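Local coordinates for predicted ATPase involved in replication control, Cdc46/Mcm family (Methanopyrus kandleri AV19, PDB 3F8T), which probably binds ATP and single-stranded DNA and may act as a helicase in DNA replication, as a homologue of the MCM family, at residues A[296-310]-A[336-348]. The protein carries 2 engineered substitutions. Residues are numbered along the deposited sequence; the frame is centred on the assembly and turned at random.
Sequences AVLADGGILAVDHLE and LNARCAVLAAINP
Asp300 receives three hydrogen bonds from one residue, Arg339, and so ties a type II turn to the residue that centres an inverse gamma turn. Its OD1 takes Arg339 NE at 2.8 Å on the syn lone pair and the backbone Arg339 N on the anti lone pair; OD2 meets Arg339 NH2 in a nearly straight bond, completing a salt bridge. With CG anti to the backbone N (chi1 -178°), the carboxylate reaches Arg339, whose guanidinium grips it side-on, the planes 5° apart, while Asn337 CG rests on one guanidinium face. Replacing Asp300 by an alanine would probably leave the guanidinium and backbone N of Arg339 without their acceptor, the side chain less fixed in its rotation. Gly301 N returns a bond to Arg339 O from above the carbonyl plane.

Beyond the turn, 303-307 and 341-346 run parallel in the five-stranded sheet of the P-loop domain, consistent with the Walker B and sensor 1 strands of AAA+ ATPases. Donors come from each strand in turn, from Ala341 N to Gly302 O (2.8 Å) through to Ala345 N on Val306 O. Ile303 CG2 packs on Leu343 CB (3.9 Å) on the face covered by helix 219-229; on the opposite face Val306 CG2 meets Val342 CG1. Past the ladder, Leu309 N binds Ala345 O (2.8 Å). Asp307 OD2 is hydrogen-bonded to Ser252 and Tyr268. Backbone bonds thus set the strand register, while the salt bridge and two backbone-donated bonds are likely to hold the preceding turns together.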
ATOM      1  N   ALA A 296      -7.569   8.048   0.970  1.00 17.37           N
ATOM      2  CA  ALA A 296      -7.405   6.990   1.973  1.00 17.82           C
ATOM      3  C   ALA A 296      -7.285   5.610   1.308  1.00 18.37           C
ATOM      4  O   ALA A 296      -6.506   4.754   1.738  1.00 18.33           O
ATOM      5  CB  ALA A 296      -8.542   7.010   2.962  1.00 17.68           C
ATOM      6  N   VAL A 297      -8.070   5.421   0.248  1.00 18.47           N
ATOM      7  CA  VAL A 297      -8.034   4.215  -0.588  1.00 18.10           C
ATOM      8  C   VAL A 297      -6.702   4.113  -1.351  1.00 17.49           C
ATOM      9  O   VAL A 297      -6.087   3.048  -1.403  1.00 17.20           O
ATOM     10  CB  VAL A 297      -9.271   4.181  -1.544  1.00 18.41           C
ATOM     11  CG1 VAL A 297      -9.229   2.972  -2.474  1.00 18.97           C
ATOM     12  CG2 VAL A 297     -10.550   4.140  -0.703  1.00 18.66           C
ATOM     13  N   LEU A 298      -6.234   5.215  -1.928  1.00 17.20           N
ATOM     14  CA  LEU A 298      -4.946   5.181  -2.632  1.00 17.60           C
ATOM     15  C   LEU A 298      -3.760   4.974  -1.679  1.00 17.17           C
ATOM     16  O   LEU A 298      -2.678   4.557  -2.102  1.00 17.01           O
ATOM     17  CB  LEU A 298      -4.750   6.441  -3.491  1.00 18.31           C
ATOM     18  CG  LEU A 298      -5.732   6.606  -4.663  1.00 19.89           C
ATOM     19  CD1 LEU A 298      -5.504   7.964  -5.326  1.00 23.91           C
ATOM     20  CD2 LEU A 298      -5.546   5.469  -5.668  1.00 20.20           C
ATOM     21  N   ALA A 299      -3.969   5.254  -0.391  1.00 17.19           N
ATOM     22  CA  ALA A 299      -2.919   5.082   0.637  1.00 17.42           C
ATOM     23  C   ALA A 299      -2.990   3.700   1.301  1.00 18.43           C
ATOM     24  O   ALA A 299      -2.228   3.414   2.226  1.00 18.71           O
ATOM     25  CB  ALA A 299      -3.047   6.180   1.719  1.00 17.29           C
ATOM     26  N   ASP A 300      -3.900   2.844   0.837  1.00 17.56           N
ATOM     27  CA  ASP A 300      -4.003   1.480   1.361  1.00 18.47           C
ATOM     28  C   ASP A 300      -2.629   0.813   1.466  1.00 18.14           C
ATOM     29  O   ASP A 300      -1.876   0.739   0.491  1.00 18.21           O
ATOM     30  CB  ASP A 300      -4.949   0.639   0.475  1.00 18.05           C
ATOM     31  CG  ASP A 300      -5.137  -0.795   0.987  1.00 19.70           C
ATOM     32  OD1 ASP A 300      -5.580  -0.972   2.128  1.00 19.88           O
ATOM     33  OD2 ASP A 300      -4.885  -1.754   0.219  1.00 22.28           O
ATOM     34  N   GLY A 301      -2.309   0.341   2.668  1.00 18.28           N
ATOM     35  CA  GLY A 301      -1.045  -0.328   2.936  1.00 17.79           C
ATOM     36  C   GLY A 301       0.129   0.601   3.221  1.00 18.37           C
ATOM     37  O   GLY A 301       1.268   0.151   3.356  1.00 18.57           O
ATOM     38  N   GLY A 302      -0.136   1.895   3.286  1.00 17.66           N
ATOM     39  CA  GLY A 302       0.939   2.858   3.521  1.00 16.82           C
ATOM     40  C   GLY A 302       0.509   3.985   4.439  1.00 17.27           C
ATOM     41  O   GLY A 302      -0.332   3.792   5.341  1.00 17.44           O
ATOM     42  N   ILE A 303       1.096   5.160   4.215  1.00 16.58           N
ATOM     43  CA  ILE A 303       0.853   6.307   5.087  1.00 16.16           C
ATOM     44  C   ILE A 303      -0.129   7.251   4.419  1.00 15.53           C
ATOM     45  O   ILE A 303       0.067   7.645   3.275  1.00 15.97           O
ATOM     46  CB  ILE A 303       2.166   7.086   5.383  1.00 15.91           C
ATOM     47  CG1 ILE A 303       3.200   6.186   6.098  1.00 17.16           C
ATOM     48  CG2 ILE A 303       1.873   8.401   6.141  1.00 15.60           C
ATOM     49  CD1 ILE A 303       2.938   5.992   7.597  1.00 18.55           C
ATOM     50  N   LEU A 304      -1.176   7.620   5.143  1.00 15.58           N
ATOM     51  CA  LEU A 304      -2.005   8.742   4.720  1.00 15.76           C
ATOM     52  C   LEU A 304      -1.596   9.991   5.512  1.00 16.07           C
ATOM     53  O   LEU A 304      -1.883  10.104   6.712  1.00 15.16           O
ATOM     54  CB  LEU A 304      -3.498   8.439   4.880  1.00 16.39           C
ATOM     55  CG  LEU A 304      -4.421   9.625   4.551  1.00 14.59           C
ATOM     56  CD1 LEU A 304      -4.488   9.877   3.058  1.00 13.94           C
ATOM     57  CD2 LEU A 304      -5.806   9.377   5.144  1.00 17.22           C
ATOM     58  N   ALA A 305      -0.928  10.922   4.832  1.00 15.78           N
ATOM     59  CA  ALA A 305      -0.493  12.155   5.493  1.00 16.66           C
ATOM     60  C   ALA A 305      -1.598  13.196   5.382  1.00 16.64           C
ATOM     61  O   ALA A 305      -1.931  13.648   4.278  1.00 17.47           O
ATOM     62  CB  ALA A 305       0.817  12.669   4.884  1.00 16.16           C
ATOM     63  N   VAL A 306      -2.178  13.553   6.522  1.00 16.84           N
ATOM     64  CA  VAL A 306      -3.349  14.436   6.551  1.00 17.26           C
ATOM     65  C   VAL A 306      -2.931  15.745   7.200  1.00 17.00           C
ATOM     66  O   VAL A 306      -2.916  15.855   8.422  1.00 16.90           O
ATOM     67  CB  VAL A 306      -4.536  13.817   7.325  1.00 17.20           C
ATOM     68  CG1 VAL A 306      -5.742  14.766   7.283  1.00 18.09           C
ATOM     69  CG2 VAL A 306      -4.935  12.471   6.711  1.00 17.44           C
ATOM     70  N   ASP A 307      -2.574  16.717   6.367  1.00 17.47           N
ATOM     71  CA  ASP A 307      -2.018  17.987   6.857  1.00 18.47           C
ATOM     72  C   ASP A 307      -3.162  18.958   7.149  1.00 19.43           C
ATOM     73  O   ASP A 307      -4.231  18.879   6.532  1.00 19.86           O
ATOM     74  CB  ASP A 307      -1.070  18.587   5.818  1.00 17.70           C
ATOM     75  CG  ASP A 307       0.005  19.514   6.433  1.00 17.58           C
ATOM     76  OD1 ASP A 307       0.014  19.758   7.653  1.00 18.26           O
ATOM     77  OD2 ASP A 307       0.866  19.970   5.656  1.00 19.40           O
ATOM     78  N   HIS A 308      -2.927  19.870   8.088  1.00 19.55           N
ATOM     79  CA  HIS A 308      -3.900  20.903   8.464  1.00 20.56           C
ATOM     80  C   HIS A 308      -5.248  20.346   8.920  1.00 20.92           C
ATOM     81  O   HIS A 308      -6.301  20.686   8.360  1.00 21.64           O
ATOM     82  CB  HIS A 308      -4.065  21.915   7.323  1.00 20.25           C
ATOM     83  CG  HIS A 308      -2.754  22.407   6.791  1.00 21.03           C
ATOM     84  ND1 HIS A 308      -1.931  23.240   7.512  1.00 24.77           N
ATOM     85  CD2 HIS A 308      -2.102  22.140   5.636  1.00 22.39           C
ATOM     86  CE1 HIS A 308      -0.840  23.492   6.809  1.00 23.31           C
ATOM     87  NE2 HIS A 308      -0.913  22.826   5.672  1.00 23.82           N
ATOM     88  N   LEU A 309      -5.204  19.502   9.944  1.00 20.35           N
ATOM     89  CA  LEU A 309      -6.400  18.879  10.506  1.00 21.74           C
ATOM     90  C   LEU A 309      -7.308  19.857  11.279  1.00 22.58           C
ATOM     91  O   LEU A 309      -8.472  19.543  11.544  1.00 22.59           O
ATOM     92  CB  LEU A 309      -5.989  17.694  11.408  1.00 21.12           C
ATOM     93  CG  LEU A 309      -7.022  16.689  11.943  1.00 22.62           C
ATOM     94  CD1 LEU A 309      -7.716  15.936  10.802  1.00 22.62           C
ATOM     95  CD2 LEU A 309      -6.313  15.698  12.839  1.00 22.04           C
ATOM     96  N   GLU A 310      -6.787  21.032  11.652  1.00 23.28           N
ATOM     97  CA  GLU A 310      -7.576  21.986  12.448  1.00 25.12           C
ATOM     98  C   GLU A 310      -8.932  22.247  11.816  1.00 25.96           C
ATOM     99  O   GLU A 310      -9.016  22.486  10.609  1.00 26.71           O
ATOM    100  CB  GLU A 310      -6.822  23.311  12.666  1.00 25.10           C
ATOM    101  CG  GLU A 310      -6.452  24.065  11.387  1.00 25.72           C
ATOM    102  CD  GLU A 310      -5.058  23.743  10.862  1.00 26.60           C
ATOM    103  OE1 GLU A 310      -4.416  22.776  11.331  1.00 23.59           O
ATOM    104  OE2 GLU A 310      -4.586  24.486   9.972  1.00 28.03           O
ATOM    105  N   LEU A 336     -14.392  -0.103   0.589  1.00 23.88           N
ATOM    106  CA  LEU A 336     -13.080  -0.225  -0.092  1.00 23.25           C
ATOM    107  C   LEU A 336     -11.944  -0.316   0.933  1.00 22.50           C
ATOM    108  O   LEU A 336     -12.049   0.266   2.005  1.00 22.33           O
ATOM    109  CB  LEU A 336     -12.831   0.978  -1.010  1.00 22.97           C
ATOM    110  CG  LEU A 336     -13.915   1.269  -2.051  1.00 24.35           C
ATOM    111  CD1 LEU A 336     -13.681   2.608  -2.719  1.00 26.65           C
ATOM    112  CD2 LEU A 336     -13.947   0.153  -3.085  1.00 27.24           C
ATOM    113  N   ASN A 337     -10.881  -1.049   0.612  1.00 21.16           N
ATOM    114  CA  ASN A 337      -9.752  -1.172   1.540  1.00 21.60           C
ATOM    115  C   ASN A 337      -9.065   0.183   1.640  1.00 20.05           C
ATOM    116  O   ASN A 337      -8.779   0.822   0.622  1.00 20.59           O
ATOM    117  CB  ASN A 337      -8.714  -2.192   1.080  1.00 21.79           C
ATOM    118  CG  ASN A 337      -9.132  -3.635   1.328  1.00 25.23           C
ATOM    119  OD1 ASN A 337      -8.906  -4.489   0.471  1.00 31.66           O
ATOM    120  ND2 ASN A 337      -9.698  -3.920   2.493  1.00 23.62           N
ATOM    121  N   ALA A 338      -8.822   0.602   2.869  1.00 19.81           N
ATOM    122  CA  ALA A 338      -8.117   1.835   3.159  1.00 19.16           C
ATOM    123  C   ALA A 338      -7.306   1.594   4.421  1.00 18.82           C
ATOM    124  O   ALA A 338      -7.528   2.226   5.461  1.00 18.52           O
ATOM    125  CB  ALA A 338      -9.107   2.973   3.355  1.00 19.57           C
ATOM    126  N   ARG A 339      -6.363   0.657   4.312  1.00 19.01           N
ATOM    127  CA  ARG A 339      -5.601   0.177   5.458  1.00 19.26           C
ATOM    128  C   ARG A 339      -4.369   1.035   5.576  1.00 19.48           C
ATOM    129  O   ARG A 339      -3.247   0.575   5.346  1.00 19.89           O
ATOM    130  CB  ARG A 339      -5.244  -1.313   5.288  1.00 18.99           C
ATOM    131  CG  ARG A 339      -6.497  -2.206   5.292  1.00 18.82           C
ATOM    132  CD  ARG A 339      -6.248  -3.598   4.648  1.00 19.26           C
ATOM    133  NE  ARG A 339      -5.883  -3.506   3.232  1.00 20.76           N
ATOM    134  CZ  ARG A 339      -5.670  -4.559   2.441  1.00 25.14           C
ATOM    135  NH1 ARG A 339      -5.807  -5.805   2.914  1.00 24.62           N
ATOM    136  NH2 ARG A 339      -5.333  -4.378   1.169  1.00 25.66           N
ATOM    137  N   CYS A 340      -4.602   2.302   5.922  1.00 19.97           N
ATOM    138  CA  CYS A 340      -3.529   3.300   5.980  1.00 20.17           C
ATOM    139  C   CYS A 340      -3.179   3.660   7.422  1.00 19.32           C
ATOM    140  O   CYS A 340      -4.013   3.561   8.315  1.00 20.22           O
ATOM    141  CB  CYS A 340      -3.939   4.553   5.192  1.00 19.68           C
ATOM    142  SG  CYS A 340      -5.543   5.249   5.619  1.00 23.79           S
ATOM    143  N   ALA A 341      -1.931   4.042   7.650  1.00 18.52           N
ATOM    144  CA  ALA A 341      -1.517   4.569   8.946  1.00 17.43           C
ATOM    145  C   ALA A 341      -1.657   6.083   8.803  1.00 16.94           C
ATOM    146  O   ALA A 341      -1.057   6.674   7.907  1.00 17.01           O
ATOM    147  CB  ALA A 341      -0.061   4.155   9.238  1.00 17.24           C
ATOM    148  N   VAL A 342      -2.467   6.700   9.656  1.00 15.88           N
ATOM    149  CA  VAL A 342      -2.766   8.118   9.515  1.00 15.98           C
ATOM    150  C   VAL A 342      -1.715   8.962  10.254  1.00 15.82           C
ATOM    151  O   VAL A 342      -1.569   8.866  11.481  1.00 15.43           O
ATOM    152  CB  VAL A 342      -4.177   8.457  10.007  1.00 15.55           C
ATOM    153  CG1 VAL A 342      -4.400   9.986  10.022  1.00 16.81           C
ATOM    154  CG2 VAL A 342      -5.234   7.753   9.117  1.00 15.53           C
ATOM    155  N   LEU A 343      -0.997   9.756   9.474  1.00 16.21           N
ATOM    156  CA  LEU A 343      -0.048  10.747   9.992  1.00 16.32           C
ATOM    157  C   LEU A 343      -0.645  12.122   9.755  1.00 16.32           C
ATOM    158  O   LEU A 343      -0.572  12.660   8.663  1.00 16.86           O
ATOM    159  CB  LEU A 343       1.315  10.630   9.313  1.00 15.71           C
ATOM    160  CG  LEU A 343       2.323  11.746   9.714  1.00 14.12           C
ATOM    161  CD1 LEU A 343       2.554  11.789  11.221  1.00 13.94           C
ATOM    162  CD2 LEU A 343       3.599  11.526   8.994  1.00 13.40           C
ATOM    163  N   ALA A 344      -1.244  12.671  10.796  1.00 17.39           N
ATOM    164  CA  ALA A 344      -1.947  13.938  10.695  1.00 17.92           C
ATOM    165  C   ALA A 344      -1.105  15.046  11.324  1.00 18.43           C
ATOM    166  O   ALA A 344      -0.198  14.772  12.113  1.00 18.46           O
ATOM    167  CB  ALA A 344      -3.258  13.840  11.379  1.00 17.38           C
ATOM    168  N   ALA A 345      -1.388  16.285  10.923  1.00 18.63           N
ATOM    169  CA  ALA A 345      -0.768  17.465  11.523  1.00 19.64           C
ATOM    170  C   ALA A 345      -1.824  18.516  11.841  1.00 21.00           C
ATOM    171  O   ALA A 345      -2.749  18.757  11.049  1.00 20.73           O
ATOM    172  CB  ALA A 345       0.295  18.015  10.609  1.00 18.63           C
ATOM    173  N   ILE A 346      -1.679  19.152  13.000  1.00 23.20           N
ATOM    174  CA  ILE A 346      -2.604  20.207  13.414  1.00 24.58           C
ATOM    175  C   ILE A 346      -1.824  21.388  13.976  1.00 27.25           C
ATOM    176  O   ILE A 346      -0.808  21.208  14.661  1.00 26.09           O
ATOM    177  CB  ILE A 346      -3.628  19.703  14.459  1.00 24.51           C
ATOM    178  CG1 ILE A 346      -4.758  20.709  14.654  1.00 23.89           C
ATOM    179  CG2 ILE A 346      -2.956  19.391  15.819  1.00 24.82           C
ATOM    180  CD1 ILE A 346      -6.034  20.103  15.238  1.00 23.09           C
ATOM    181  N   ASN A 347      -2.297  22.588  13.655  1.00 30.46           N
ATOM    182  CA  ASN A 347      -1.694  23.811  14.164  1.00 34.35           C
ATOM    183  C   ASN A 347      -2.508  24.317  15.335  1.00 36.93           C
ATOM    184  O   ASN A 347      -3.576  24.889  15.127  1.00 37.12           O
ATOM    185  CB  ASN A 347      -1.628  24.889  13.080  1.00 34.77           C
ATOM    186  CG  ASN A 347      -1.193  26.252  13.628  1.00 36.08           C
ATOM    187  OD1 ASN A 347      -0.757  26.363  14.775  1.00 38.30           O
ATOM    188  ND2 ASN A 347      -1.315  27.291  12.804  1.00 36.47           N
ATOM    189  N   PRO A 348      -1.992  24.136  16.566  1.00 39.52           N
ATOM    190  CA  PRO A 348      -2.663  24.640  17.763  1.00 42.10           C
ATOM    191  C   PRO A 348      -2.449  26.154  17.867  1.00 44.46           C
ATOM    192  O   PRO A 348      -2.661  26.881  16.890  1.00 45.28           O
ATOM    193  CB  PRO A 348      -1.944  23.904  18.899  1.00 41.66           C
ATOM    194  CG  PRO A 348      -0.578  23.625  18.363  1.00 40.72           C
ATOM    195  CD  PRO A 348      -0.703  23.489  16.878  1.00 39.50           C
TER
HETATM  196  O   HOH W   1      -7.483  -0.016  -1.505  1.00 43.27           O
HETATM  197  O   HOH W   2      -0.591   0.942   6.536  1.00 25.24           O